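Local atomic coordinates of ribose transcriptional regulator (PDB entry 4RK1), a protein that binds ribose in a sugar-binding domain of the periplasmic binding protein type and probably represses transcription by recognising DNA, as LacI-family regulators do. Residues G66-T71 against Q244-L249; K96-E99 against V105-D108; G146-L151 against I156-L161; E179-A184 against E212-I217; L251-I254 against E260-E263. One frame throughout, in Å; residues are numbered along the deposited sequence.

Contact 1 (G66-T71 against Q244-L249); sequences GFIIAT and QTSAKL
Ile-68, in strand 66-69, and Ser-246, in helix 239-255, are the pair whose backbones come nearest across this contact, with the CA of Ile-68 7.1 Å from the CA of Ser-246. Here the helix faces Ile-68 with two small residues, Ser-246 and Ala-247, which is consistent with the close approach. Ile-68 points toward the helix and supplies the strand's whole share. Its two branches divide the work. CG2, anti to the backbone N because chi1 is -60°, lies 3.7 Å from Ser-246 OG and 4.0 Å from Ser-246 CB. The longer arm runs out to CD1, which reaches along the helix surface and stops 4.2 Å from the CA of Ala-247, while also passing 3.9 Å from Ser-246 OG. A hydroxyl facing an isoleucine would be costly if left without a partner, but Ser-246 OG is hydrogen-bonded to the carbonyl oxygen of Gly-243, one turn back. Its chi1 of 78° sets the oxygen between the backbone N and the carbonyl carbon, and the hydroxyl so bonded still packs against both branches of Ile-68. No hydrogen bond joins the two segments, so the contact is purely van der Waals and fully buried. Helix 20-33 closes one side, its Ile-29 touching both Ile-68 and Ser-246; strand 90-93 brings Leu-93 against Ile-68, and strand 103-107 presses Val-105 onto Ser-246, so the helix lies on a sheet face shared by several parallel strands.

Contact 2 (K96-E99 against V105-D108); sequences KKSE and VRTD
Arg-106 reaches from strand 103-107 to the loop of Lys-96, its chain bending at chi2 (-144°) on the way, and grips the carbonyl oxygen of Lys-96 with both terminal nitrogens. NH1 and NH2 each lie 2.9 Å from Lys-96 O, an end-on fork closing on a single acceptor, which sits almost in the guanidinium plane. Neither bond can be straight in such a fork, and both bend to 145° at the hydrogen. NH2 has a second partner, Ser-98 OG at 3.1 Å, also at the edge of the group, and this bond is much straighter, at 165°. The remaining nitrogen, NE, forms a salt bridge with Glu-263, whose carboxylate also makes a weak hydrogen bond with Ser-98 OG. Within the loop, Lys-96 NZ makes a salt bridge to Glu-99 OE2 at 2.7 Å, on the lone pair turned away from the other carboxylate oxygen, and a hydrogen bond to Lys-97 O at 3.1 Å. Glu-99 OE2 is held in addition by Thr-76 OG1. Every nitrogen of the guanidinium thus has an acceptor, which fixes its rotation. The carboxylate of Glu-263 probably balances the charge and orients the group, fastening the loop to strand 103-107 through a side chain.

Contact 3 (G146-L151 against I156-L161); sequences GFKSAL and IPHDQL
His-158 has a chi1 of -74°, which sets CG beside the backbone N and helps carry the ring to Lys-148, while Phe-147, with CG anti to its own N at -171°, turns its ring toward Leu-161. The imidazole lies across the start of the lysine chain at about a right angle. Lys-148 CG stands over one ring face, 4.2 Å from the ring centroid and offset toward the rim, in a CH-pi contact. The same ring offers NE2 to the carbonyl oxygen of Lys-148 in a weak bond of 3.4 Å, and NE2 has another weak partner in Asp-152. Beside this exposed histidine the packing is apolar. Leu-151 is the hub: its CD1 abuts Leu-161 CG at 3.6 Å, and its CD2 meets Ile-156 CB at 3.9 Å. The CD2 branch of Leu-161 touches the edge of the Phe-147 ring at CE2, 3.6 Å away. Closing the group, Ile-156 N donates to Leu-151 O over 2.9 Å in a nearly straight bond, satisfying a carbonyl close to the end of the helix. Leu-121 of helix 109-122 backs Ile-156, and Leu-130 of strand 128-133 backs Phe-147. This is a helix-to-strand connection of a Rossmann-like alpha/beta subdomain, in which the chain leaving helix 138-153 folds against its last turns before entering strand 161-166, the outermost strand at that end of the sheet.

Contact 4 (E179-A184 against E212-I217); sequences ELLDSA and EDYSII
Leu-180 and Tyr-214 form the tight half of this contact, with Leu-180 CD2 over one face of the phenol ring. CD2 of Leu-180 is 4.2 Å from the ring centroid and 19° from the normal, a CH-pi contact displaced toward the rim, while Leu-180 CG comes to 3.8 Å from Tyr-214 CE1. With chi1 at 176° the leucine's CG stands anti to the backbone N, and the two side chains slide past one another in opposite directions. Leu-181 adds a second grip, crossing the tyrosine at about a right angle with its CD2 3.9 Å from Tyr-214 CE2. Tyr-214 OH is packed here too, 3.5 Å from Leu-181 CA. Leu-203 of helix 193-205 also touches Leu-181 and Tyr-214.

The looser part is the link to Ser-183. Tyr-214 OH makes no direct hydrogen bond to the helix; a water 2.7 Å from both Tyr-214 OH and Ser-183 O bridges them. At the turn after the helix Leu-180 O accepts from Ser-183 N and Ser-183 OG, the latter at 2.7 Å. Strand 187-190 follows this turn, then helix 193-205 and strand 215-218, its parallel neighbour; the tyrosine therefore ties the entry of one strand to the helix preceding the other, within the successive beta-alpha-beta crossovers of a Rossmann-like subdomain.

Contact 5 (L251-I254 against E260-E263); sequences LDRI and EWEE
Arg-253 and Trp-261 make a cation-pi stack that ties the last turns of helix 239-255 to the loop leading into strand 263-271, a helix-to-strand connection of the alpha/beta sugar-binding fold. The arginine can be followed atom by atom. From CB the chain leaves anti to the backbone N, then bends twice, with chi2 at 60° and chi3 at 54°, and these two turns bring the guanidinium round toward the indole. CD arrives first, 3.9 Å from Trp-261 CZ3, near the outer rim of the six-membered ring. NE comes closer to the ring, 3.3 Å from the same CZ3. At CZ the group lies flat on the ring, its plane only 9° from that of the indole and CZ 3.5 Å from the centroid of the six-membered ring. Beyond CZ the two nitrogens part: NH2 rests 3.5 Å from Trp-261 CH2, and NH1 comes over CE3. The indole also meets the ring of Phe-101, at an inclination.

A flat stack keeps the N-H groups pointing outward along the guanidinium edge, where acceptors can take them. NH2 is bound by the carbonyl oxygens of Lys-259 and Pro-257, so the loop itself wraps the group, and NH1 forms a salt bridge with Asp-103, whose carboxylate also receives the N-H of Glu-262. These bonds should hold the positive charge over the ring and restrict its rotation. A further bond, Arg-253 NH1 to Glu-260 O, is weak: 3.0 Å long and strongly bent at the hydrogen.

In the fold
The five contacts are spread over both lobes of one sugar-binding fold, a two-subdomain design with ribose bound between the lobes. Contacts 1, 2 and 5 cluster in one: contacts 1 and 5 share helix 239-255, with centres about 10 Å apart, contacts 1 and 2 touch through Val-105 and Leu-249, and contacts 2 and 5 also touch. Contacts 3 and 4 lie in the other lobe, their centres about 17 Å apart; those of contacts 4 and 5 are about 45 Å apart. In sequence, contacts 2, 3 and 4 follow one another inside the loop closed by contact 1 and contact 5 comes last, so the chain visits the second lobe and returns to complete the first.

Contact 1 (G66-T71 against Q244-L249)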
# COMPACT_ATOMS: atom_id res chain seq x y z
N GLY B 66 1.35 -14.81 19.49
CA GLY B 66 -0.05 -14.38 19.45
C GLY B 66 -0.36 -13.88 18.06
O GLY B 66 0.56 -13.62 17.29
N PHE B 67 -1.65 -13.77 17.74
CA PHE B 67 -2.09 -13.39 16.40
C PHE B 67 -3.14 -12.30 16.40
O PHE B 67 -3.95 -12.20 17.30
CB PHE B 67 -2.64 -14.60 15.66
CG PHE B 67 -1.62 -15.66 15.41
CD1 PHE B 67 -1.28 -16.56 16.42
CD2 PHE B 67 -0.99 -15.76 14.19
CE1 PHE B 67 -0.33 -17.55 16.20
CE2 PHE B 67 -0.03 -16.75 13.96
CZ PHE B 67 0.28 -17.65 14.97
N ILE B 68 -3.12 -11.49 15.35
CA ILE B 68 -4.16 -10.53 15.08
C ILE B 68 -4.69 -10.86 13.70
O ILE B 68 -3.95 -10.82 12.73
CB ILE B 68 -3.62 -9.10 15.14
CG1 ILE B 68 -3.04 -8.84 16.54
CG2 ILE B 68 -4.71 -8.11 14.80
CD1 ILE B 68 -2.24 -7.55 16.65
N ILE B 69 -5.97 -11.19 13.64
CA ILE B 69 -6.56 -11.85 12.49
C ILE B 69 -7.68 -10.99 11.93
O ILE B 69 -8.74 -10.83 12.56
CB ILE B 69 -7.13 -13.23 12.90
CG1 ILE B 69 -6.03 -14.08 13.54
CG2 ILE B 69 -7.73 -13.94 11.68
CD1 ILE B 69 -6.49 -15.42 14.07
N ALA B 70 -7.44 -10.44 10.74
CA ALA B 70 -8.37 -9.54 10.08
C ALA B 70 -9.03 -10.17 8.86
O ALA B 70 -9.87 -9.54 8.21
CB ALA B 70 -7.65 -8.27 9.67
N THR B 71 -8.67 -11.42 8.56
CA THR B 71 -9.18 -12.12 7.37
C THR B 71 -10.13 -13.26 7.75
O THR B 71 -9.90 -13.97 8.72
CB THR B 71 -8.01 -12.68 6.51
OG1 THR B 71 -8.52 -13.54 5.48
CG2 THR B 71 -7.03 -13.46 7.34
N GLN B 244 -3.59 0.00 16.58
CA GLN B 244 -3.11 0.20 17.95
C GLN B 244 -3.98 -0.54 18.97
O GLN B 244 -3.48 -1.20 19.87
CB GLN B 244 -3.11 1.67 18.31
CG GLN B 244 -2.06 2.52 17.60
CD GLN B 244 -2.14 3.96 18.06
OE1 GLN B 244 -3.19 4.59 18.00
NE2 GLN B 244 -1.02 4.49 18.55
N THR B 245 -5.30 -0.40 18.83
CA THR B 245 -6.24 -0.99 19.78
C THR B 245 -6.14 -2.50 19.76
O THR B 245 -6.10 -3.15 20.82
CB THR B 245 -7.68 -0.53 19.49
OG1 THR B 245 -7.74 0.89 19.51
CG2 THR B 245 -8.63 -1.06 20.53
N SER B 246 -6.07 -3.07 18.56
CA SER B 246 -5.89 -4.52 18.42
C SER B 246 -4.60 -4.98 19.10
O SER B 246 -4.58 -5.99 19.81
CB SER B 246 -5.97 -4.94 16.94
OG SER B 246 -4.77 -4.66 16.24
N ALA B 247 -3.53 -4.21 18.95
CA ALA B 247 -2.26 -4.58 19.57
C ALA B 247 -2.32 -4.46 21.10
O ALA B 247 -1.80 -5.33 21.82
CB ALA B 247 -1.12 -3.74 19.02
N LYS B 248 -2.91 -3.37 21.60
CA LYS B 248 -3.05 -3.16 23.05
C LYS B 248 -3.89 -4.27 23.69
O LYS B 248 -3.54 -4.80 24.74
CB LYS B 248 -3.67 -1.80 23.37
CG LYS B 248 -2.76 -0.61 23.13
CD LYS B 248 -3.51 0.70 23.35
CE LYS B 248 -2.56 1.86 23.58
NZ LYS B 248 -3.24 3.17 23.42
N LEU B 249 -5.01 -4.63 23.06
CA LEU B 249 -5.82 -5.74 23.54
C LEU B 249 -4.99 -7.03 23.64
O LEU B 249 -5.12 -7.77 24.62
CB LEU B 249 -7.01 -6.00 22.63
CG LEU B 249 -8.20 -5.06 22.77
CD1 LEU B 249 -9.16 -5.32 21.63
CD2 LEU B 249 -8.90 -5.26 24.11

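Contact 2 (K96-E99 against V105-D108)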
# COMPACT_ATOMS: atom_id res chain seq x y z
N LYS B 96 -12.90 -10.85 9.80
CA LYS B 96 -12.94 -12.10 10.58
C LYS B 96 -14.06 -12.11 11.63
O LYS B 96 -14.17 -11.19 12.44
CB LYS B 96 -11.59 -12.31 11.28
CG LYS B 96 -11.52 -13.51 12.20
CD LYS B 96 -11.58 -14.82 11.42
CE LYS B 96 -11.66 -16.01 12.36
NZ LYS B 96 -13.07 -16.38 12.61
N LYS B 97 -14.87 -13.17 11.63
CA LYS B 97 -15.98 -13.31 12.58
C LYS B 97 -15.46 -13.57 13.99
O LYS B 97 -14.35 -14.06 14.17
CB LYS B 97 -16.93 -14.44 12.17
CG LYS B 97 -16.38 -15.85 12.33
CD LYS B 97 -17.49 -16.88 12.44
CE LYS B 97 -16.92 -18.26 12.76
NZ LYS B 97 -17.88 -19.12 13.51
N SER B 98 -16.29 -13.26 14.98
CA SER B 98 -15.93 -13.45 16.37
C SER B 98 -15.71 -14.93 16.70
O SER B 98 -16.24 -15.81 16.02
CB SER B 98 -16.97 -12.81 17.30
OG SER B 98 -16.76 -11.40 17.34
N GLU B 99 -14.88 -15.17 17.70
CA GLU B 99 -14.50 -16.52 18.13
C GLU B 99 -14.52 -16.52 19.64
O GLU B 99 -14.17 -15.52 20.27
CB GLU B 99 -13.08 -16.85 17.65
CG GLU B 99 -12.92 -16.99 16.14
CD GLU B 99 -13.52 -18.26 15.58
OE1 GLU B 99 -13.94 -19.14 16.37
OE2 GLU B 99 -13.58 -18.40 14.35
N VAL B 105 -11.86 -6.14 17.96
CA VAL B 105 -12.03 -4.71 17.74
C VAL B 105 -12.74 -4.53 16.42
O VAL B 105 -12.35 -5.13 15.42
CB VAL B 105 -10.70 -3.93 17.58
CG1 VAL B 105 -10.97 -2.44 17.77
CG2 VAL B 105 -9.66 -4.44 18.53
N ARG B 106 -13.77 -3.70 16.41
CA ARG B 106 -14.56 -3.47 15.22
C ARG B 106 -14.85 -2.00 15.06
O ARG B 106 -14.74 -1.24 16.01
CB ARG B 106 -15.85 -4.27 15.31
CG ARG B 106 -15.58 -5.72 15.64
CD ARG B 106 -16.52 -6.66 14.95
NE ARG B 106 -16.21 -8.04 15.27
CZ ARG B 106 -15.54 -8.90 14.50
NH1 ARG B 106 -15.05 -8.53 13.32
NH2 ARG B 106 -15.35 -10.14 14.92
N THR B 107 -15.19 -1.59 13.85
CA THR B 107 -15.64 -0.24 13.62
C THR B 107 -17.11 -0.31 13.24
O THR B 107 -17.61 -1.38 12.92
CB THR B 107 -14.80 0.45 12.55
OG1 THR B 107 -14.93 -0.25 11.32
CG2 THR B 107 -13.34 0.48 12.97
N ASP B 108 -17.80 0.82 13.26
CA ASP B 108 -19.25 0.84 13.09
C ASP B 108 -19.65 0.90 11.62
O ASP B 108 -20.01 1.96 11.09
CB ASP B 108 -19.86 2.02 13.86
CG ASP B 108 -21.34 1.82 14.17
OD1 ASP B 108 -22.04 1.05 13.45
OD2 ASP B 108 -21.81 2.46 15.13

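Contact 3 (G146-L151 against I156-L161)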
# COMPACT_ATOMS: atom_id res chain seq x y z
N GLY B 146 -26.58 -0.68 6.28
CA GLY B 146 -26.75 0.67 6.81
C GLY B 146 -27.15 1.64 5.72
O GLY B 146 -27.97 2.54 5.92
N PHE B 147 -26.55 1.46 4.54
CA PHE B 147 -26.90 2.27 3.38
C PHE B 147 -28.37 2.06 2.99
O PHE B 147 -29.08 3.02 2.66
CB PHE B 147 -25.99 1.92 2.22
CG PHE B 147 -26.13 2.84 1.06
CD1 PHE B 147 -25.40 4.02 1.01
CD2 PHE B 147 -26.97 2.53 -0.00
CE1 PHE B 147 -25.50 4.87 -0.07
CE2 PHE B 147 -27.08 3.39 -1.08
CZ PHE B 147 -26.35 4.56 -1.11
N LYS B 148 -28.83 0.82 3.03
CA LYS B 148 -30.23 0.52 2.73
C LYS B 148 -31.19 1.10 3.77
O LYS B 148 -32.31 1.47 3.44
CB LYS B 148 -30.45 -0.99 2.61
CG LYS B 148 -29.90 -1.57 1.31
CD LYS B 148 -29.95 -3.09 1.33
CE LYS B 148 -29.65 -3.66 -0.05
NZ LYS B 148 -29.64 -5.15 -0.05
N SER B 149 -30.75 1.16 5.02
CA SER B 149 -31.51 1.84 6.08
C SER B 149 -31.72 3.32 5.75
O SER B 149 -32.80 3.85 5.98
CB SER B 149 -30.78 1.68 7.42
OG SER B 149 -31.53 2.23 8.48
N ALA B 150 -30.70 3.98 5.21
CA ALA B 150 -30.83 5.35 4.74
C ALA B 150 -31.85 5.47 3.60
O ALA B 150 -32.66 6.38 3.58
CB ALA B 150 -29.48 5.93 4.32
N LEU B 151 -31.80 4.53 2.65
CA LEU B 151 -32.80 4.50 1.58
C LEU B 151 -34.22 4.37 2.14
O LEU B 151 -35.14 5.00 1.63
CB LEU B 151 -32.54 3.35 0.61
CG LEU B 151 -31.26 3.37 -0.21
CD1 LEU B 151 -31.18 2.11 -1.05
CD2 LEU B 151 -31.17 4.61 -1.08
N ILE B 156 -36.88 5.20 -0.69
CA ILE B 156 -36.39 4.84 -2.01
C ILE B 156 -36.65 3.34 -2.11
O ILE B 156 -36.37 2.60 -1.15
CB ILE B 156 -34.88 5.12 -2.19
CG1 ILE B 156 -34.52 6.56 -1.80
CG2 ILE B 156 -34.45 4.83 -3.62
CD1 ILE B 156 -34.99 7.63 -2.76
N PRO B 157 -37.22 2.88 -3.23
CA PRO B 157 -37.40 1.43 -3.37
C PRO B 157 -36.05 0.74 -3.59
O PRO B 157 -35.33 1.12 -4.51
CB PRO B 157 -38.31 1.30 -4.60
CG PRO B 157 -38.12 2.56 -5.37
CD PRO B 157 -37.74 3.63 -4.39
N HIS B 158 -35.73 -0.26 -2.77
CA HIS B 158 -34.42 -0.95 -2.83
C HIS B 158 -34.03 -1.42 -4.23
O HIS B 158 -32.85 -1.70 -4.47
CB HIS B 158 -34.35 -2.14 -1.85
CG HIS B 158 -34.21 -1.75 -0.41
ND1 HIS B 158 -34.21 -2.68 0.61
CD2 HIS B 158 -34.09 -0.54 0.19
CE1 HIS B 158 -34.07 -2.07 1.77
NE2 HIS B 158 -34.00 -0.77 1.54
N ASP B 159 -34.99 -1.52 -5.15
CA ASP B 159 -34.71 -1.84 -6.56
C ASP B 159 -34.53 -0.60 -7.45
O ASP B 159 -34.71 -0.66 -8.66
CB ASP B 159 -35.77 -2.79 -7.13
CG ASP B 159 -37.19 -2.34 -6.83
OD1 ASP B 159 -37.54 -1.17 -7.12
OD2 ASP B 159 -37.97 -3.16 -6.30
N GLN B 160 -34.21 0.54 -6.83
CA GLN B 160 -33.69 1.72 -7.53
C GLN B 160 -32.20 1.90 -7.19
O GLN B 160 -31.57 2.91 -7.54
CB GLN B 160 -34.50 2.95 -7.10
CG GLN B 160 -34.42 4.16 -8.02
CD GLN B 160 -35.52 5.18 -7.72
OE1 GLN B 160 -36.69 4.83 -7.66
NE2 GLN B 160 -35.13 6.43 -7.52
N LEU B 161 -31.65 0.93 -6.46
CA LEU B 161 -30.22 0.78 -6.29
C LEU B 161 -29.68 0.08 -7.51
O LEU B 161 -30.15 -1.00 -7.84
CB LEU B 161 -29.88 -0.12 -5.10
CG LEU B 161 -29.53 0.51 -3.76
CD1 LEU B 161 -29.26 -0.62 -2.77
CD2 LEU B 161 -28.33 1.43 -3.89

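Contact 4 (E179-A184 against E212-I217)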
# COMPACT_ATOMS: atom_id res chain seq x y z
N GLU B 179 -20.59 -0.07 -17.12
CA GLU B 179 -21.91 -0.36 -16.55
C GLU B 179 -22.49 0.87 -15.84
O GLU B 179 -23.67 1.16 -15.97
CB GLU B 179 -21.84 -1.53 -15.58
CG GLU B 179 -21.62 -2.88 -16.25
CD GLU B 179 -21.38 -3.99 -15.24
OE1 GLU B 179 -21.53 -3.74 -14.03
OE2 GLU B 179 -21.05 -5.12 -15.66
N LEU B 180 -21.66 1.59 -15.10
CA LEU B 180 -22.14 2.80 -14.44
C LEU B 180 -22.63 3.82 -15.45
O LEU B 180 -23.70 4.41 -15.27
CB LEU B 180 -21.03 3.42 -13.58
CG LEU B 180 -21.39 4.74 -12.89
CD1 LEU B 180 -22.47 4.54 -11.85
CD2 LEU B 180 -20.14 5.36 -12.28
N LEU B 181 -21.85 4.03 -16.51
CA LEU B 181 -22.21 5.01 -17.54
C LEU B 181 -23.51 4.63 -18.27
O LEU B 181 -24.26 5.50 -18.69
CB LEU B 181 -21.07 5.17 -18.54
CG LEU B 181 -19.79 5.81 -17.97
CD1 LEU B 181 -18.62 5.57 -18.89
CD2 LEU B 181 -19.98 7.30 -17.72
N ASP B 182 -23.76 3.34 -18.41
CA ASP B 182 -24.99 2.89 -19.06
C ASP B 182 -26.22 2.88 -18.13
O ASP B 182 -27.34 2.67 -18.59
CB ASP B 182 -24.77 1.51 -19.69
CG ASP B 182 -24.00 1.59 -21.00
OD1 ASP B 182 -23.99 2.67 -21.63
OD2 ASP B 182 -23.39 0.58 -21.39
N SER B 183 -26.01 3.12 -16.84
CA SER B 183 -27.12 3.18 -15.89
C SER B 183 -27.66 4.59 -15.81
O SER B 183 -27.09 5.53 -16.37
CB SER B 183 -26.65 2.72 -14.50
OG SER B 183 -25.92 3.75 -13.84
N ALA B 184 -28.76 4.75 -15.07
CA ALA B 184 -29.31 6.07 -14.77
C ALA B 184 -28.78 6.65 -13.44
O ALA B 184 -29.29 7.66 -12.97
CB ALA B 184 -30.83 6.00 -14.75
N GLU B 212 -19.50 16.85 -11.24
CA GLU B 212 -20.50 17.38 -12.16
C GLU B 212 -21.36 16.29 -12.80
O GLU B 212 -22.58 16.43 -12.88
CB GLU B 212 -19.85 18.25 -13.24
CG GLU B 212 -19.27 19.56 -12.71
CD GLU B 212 -17.85 19.45 -12.17
OE1 GLU B 212 -17.33 18.33 -11.96
OE2 GLU B 212 -17.23 20.51 -11.95
N ASP B 213 -20.73 15.19 -13.21
CA ASP B 213 -21.47 14.05 -13.78
C ASP B 213 -21.84 12.99 -12.75
O ASP B 213 -22.90 12.38 -12.85
CB ASP B 213 -20.66 13.40 -14.91
CG ASP B 213 -20.48 14.33 -16.07
OD1 ASP B 213 -21.49 14.88 -16.53
OD2 ASP B 213 -19.33 14.53 -16.51
N TYR B 214 -20.96 12.74 -11.79
CA TYR B 214 -21.23 11.73 -10.77
C TYR B 214 -20.77 12.20 -9.41
O TYR B 214 -19.64 12.67 -9.28
CB TYR B 214 -20.53 10.42 -11.11
CG TYR B 214 -21.14 9.72 -12.30
CD1 TYR B 214 -22.21 8.87 -12.15
CD2 TYR B 214 -20.65 9.95 -13.58
CE1 TYR B 214 -22.79 8.25 -13.25
CE2 TYR B 214 -21.22 9.33 -14.68
CZ TYR B 214 -22.29 8.49 -14.51
OH TYR B 214 -22.86 7.87 -15.60
N SER B 215 -21.63 12.08 -8.42
CA SER B 215 -21.22 12.24 -7.02
C SER B 215 -20.72 10.89 -6.54
O SER B 215 -21.37 9.88 -6.74
CB SER B 215 -22.39 12.71 -6.15
OG SER B 215 -22.63 14.10 -6.32
N ILE B 216 -19.54 10.87 -5.93
CA ILE B 216 -18.97 9.63 -5.43
C ILE B 216 -18.58 9.76 -3.97
O ILE B 216 -17.89 10.71 -3.59
CB ILE B 216 -17.74 9.21 -6.26
CG1 ILE B 216 -18.12 9.05 -7.74
CG2 ILE B 216 -17.16 7.91 -5.71
CD1 ILE B 216 -16.93 8.94 -8.67
N ILE B 217 -19.02 8.80 -3.17
CA ILE B 217 -18.52 8.66 -1.79
C ILE B 217 -17.88 7.28 -1.62
O ILE B 217 -18.41 6.27 -2.06
CB ILE B 217 -19.62 8.94 -0.74
CG1 ILE B 217 -19.06 8.75 0.68
CG2 ILE B 217 -20.83 8.03 -0.93
CD1 ILE B 217 -19.96 9.30 1.76
O HOH W 1 -25.43 7.34 -15.23

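Contact 5 (L251-I254 against E260-E263)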
# COMPACT_ATOMS: atom_id res chain seq x y z
N LEU B 251 -1.62 -7.39 23.93
CA LEU B 251 -0.62 -7.27 25.00
C LEU B 251 -1.25 -7.44 26.37
O LEU B 251 -0.65 -8.04 27.25
CB LEU B 251 0.09 -5.91 24.96
CG LEU B 251 1.01 -5.61 23.78
CD1 LEU B 251 1.51 -4.18 23.89
CD2 LEU B 251 2.17 -6.59 23.71
N ASP B 252 -2.45 -6.89 26.55
CA ASP B 252 -3.18 -7.02 27.81
C ASP B 252 -3.59 -8.45 28.08
O ASP B 252 -3.52 -8.93 29.21
CB ASP B 252 -4.39 -6.09 27.84
CG ASP B 252 -3.99 -4.63 27.96
OD1 ASP B 252 -2.82 -4.34 28.28
OD2 ASP B 252 -4.85 -3.76 27.71
N ARG B 253 -4.01 -9.14 27.02
CA ARG B 253 -4.35 -10.56 27.11
C ARG B 253 -3.14 -11.41 27.46
O ARG B 253 -3.26 -12.38 28.21
CB ARG B 253 -4.95 -11.04 25.80
CG ARG B 253 -5.37 -12.50 25.77
CD ARG B 253 -6.41 -12.83 26.81
NE ARG B 253 -7.59 -11.96 26.72
CZ ARG B 253 -8.56 -11.92 27.63
NH1 ARG B 253 -9.59 -11.10 27.46
NH2 ARG B 253 -8.50 -12.71 28.71
N ILE B 254 -1.98 -11.06 26.92
CA ILE B 254 -0.76 -11.78 27.23
C ILE B 254 -0.36 -11.50 28.68
O ILE B 254 -0.04 -12.42 29.42
CB ILE B 254 0.40 -11.44 26.25
CG1 ILE B 254 0.07 -11.96 24.84
CG2 ILE B 254 1.72 -12.05 26.73
CD1 ILE B 254 0.93 -11.36 23.75
N GLU B 260 -11.18 -9.61 31.43
CA GLU B 260 -12.46 -9.59 30.72
C GLU B 260 -12.28 -9.70 29.21
O GLU B 260 -11.42 -9.04 28.64
CB GLU B 260 -13.19 -8.27 31.01
CG GLU B 260 -14.47 -8.06 30.21
CD GLU B 260 -15.28 -6.87 30.68
OE1 GLU B 260 -14.69 -5.78 30.87
OE2 GLU B 260 -16.50 -7.02 30.85
N TRP B 261 -13.09 -10.54 28.57
CA TRP B 261 -13.11 -10.65 27.12
C TRP B 261 -13.83 -9.43 26.56
O TRP B 261 -14.94 -9.09 26.99
CB TRP B 261 -13.81 -11.95 26.69
CG TRP B 261 -13.11 -13.13 27.26
CD1 TRP B 261 -13.49 -13.87 28.35
CD2 TRP B 261 -11.87 -13.68 26.82
NE1 TRP B 261 -12.57 -14.86 28.59
CE2 TRP B 261 -11.56 -14.76 27.67
CE3 TRP B 261 -10.98 -13.37 25.78
CZ2 TRP B 261 -10.41 -15.54 27.51
CZ3 TRP B 261 -9.84 -14.14 25.62
CH2 TRP B 261 -9.56 -15.21 26.49
N GLU B 262 -13.20 -8.75 25.61
CA GLU B 262 -13.73 -7.50 25.11
C GLU B 262 -14.06 -7.55 23.64
O GLU B 262 -13.38 -8.22 22.87
CB GLU B 262 -12.72 -6.40 25.37
CG GLU B 262 -12.52 -6.12 26.84
CD GLU B 262 -11.67 -4.90 27.06
OE1 GLU B 262 -12.20 -3.78 26.94
OE2 GLU B 262 -10.47 -5.08 27.35
N GLU B 263 -15.12 -6.85 23.26
CA GLU B 263 -15.42 -6.58 21.86
C GLU B 263 -15.58 -5.08 21.75
O GLU B 263 -16.66 -4.54 21.96
CB GLU B 263 -16.67 -7.32 21.39
CG GLU B 263 -17.03 -7.01 19.93
CD GLU B 263 -17.49 -8.23 19.14
OE1 GLU B 263 -17.93 -9.23 19.76
OE2 GLU B 263 -17.40 -8.19 17.90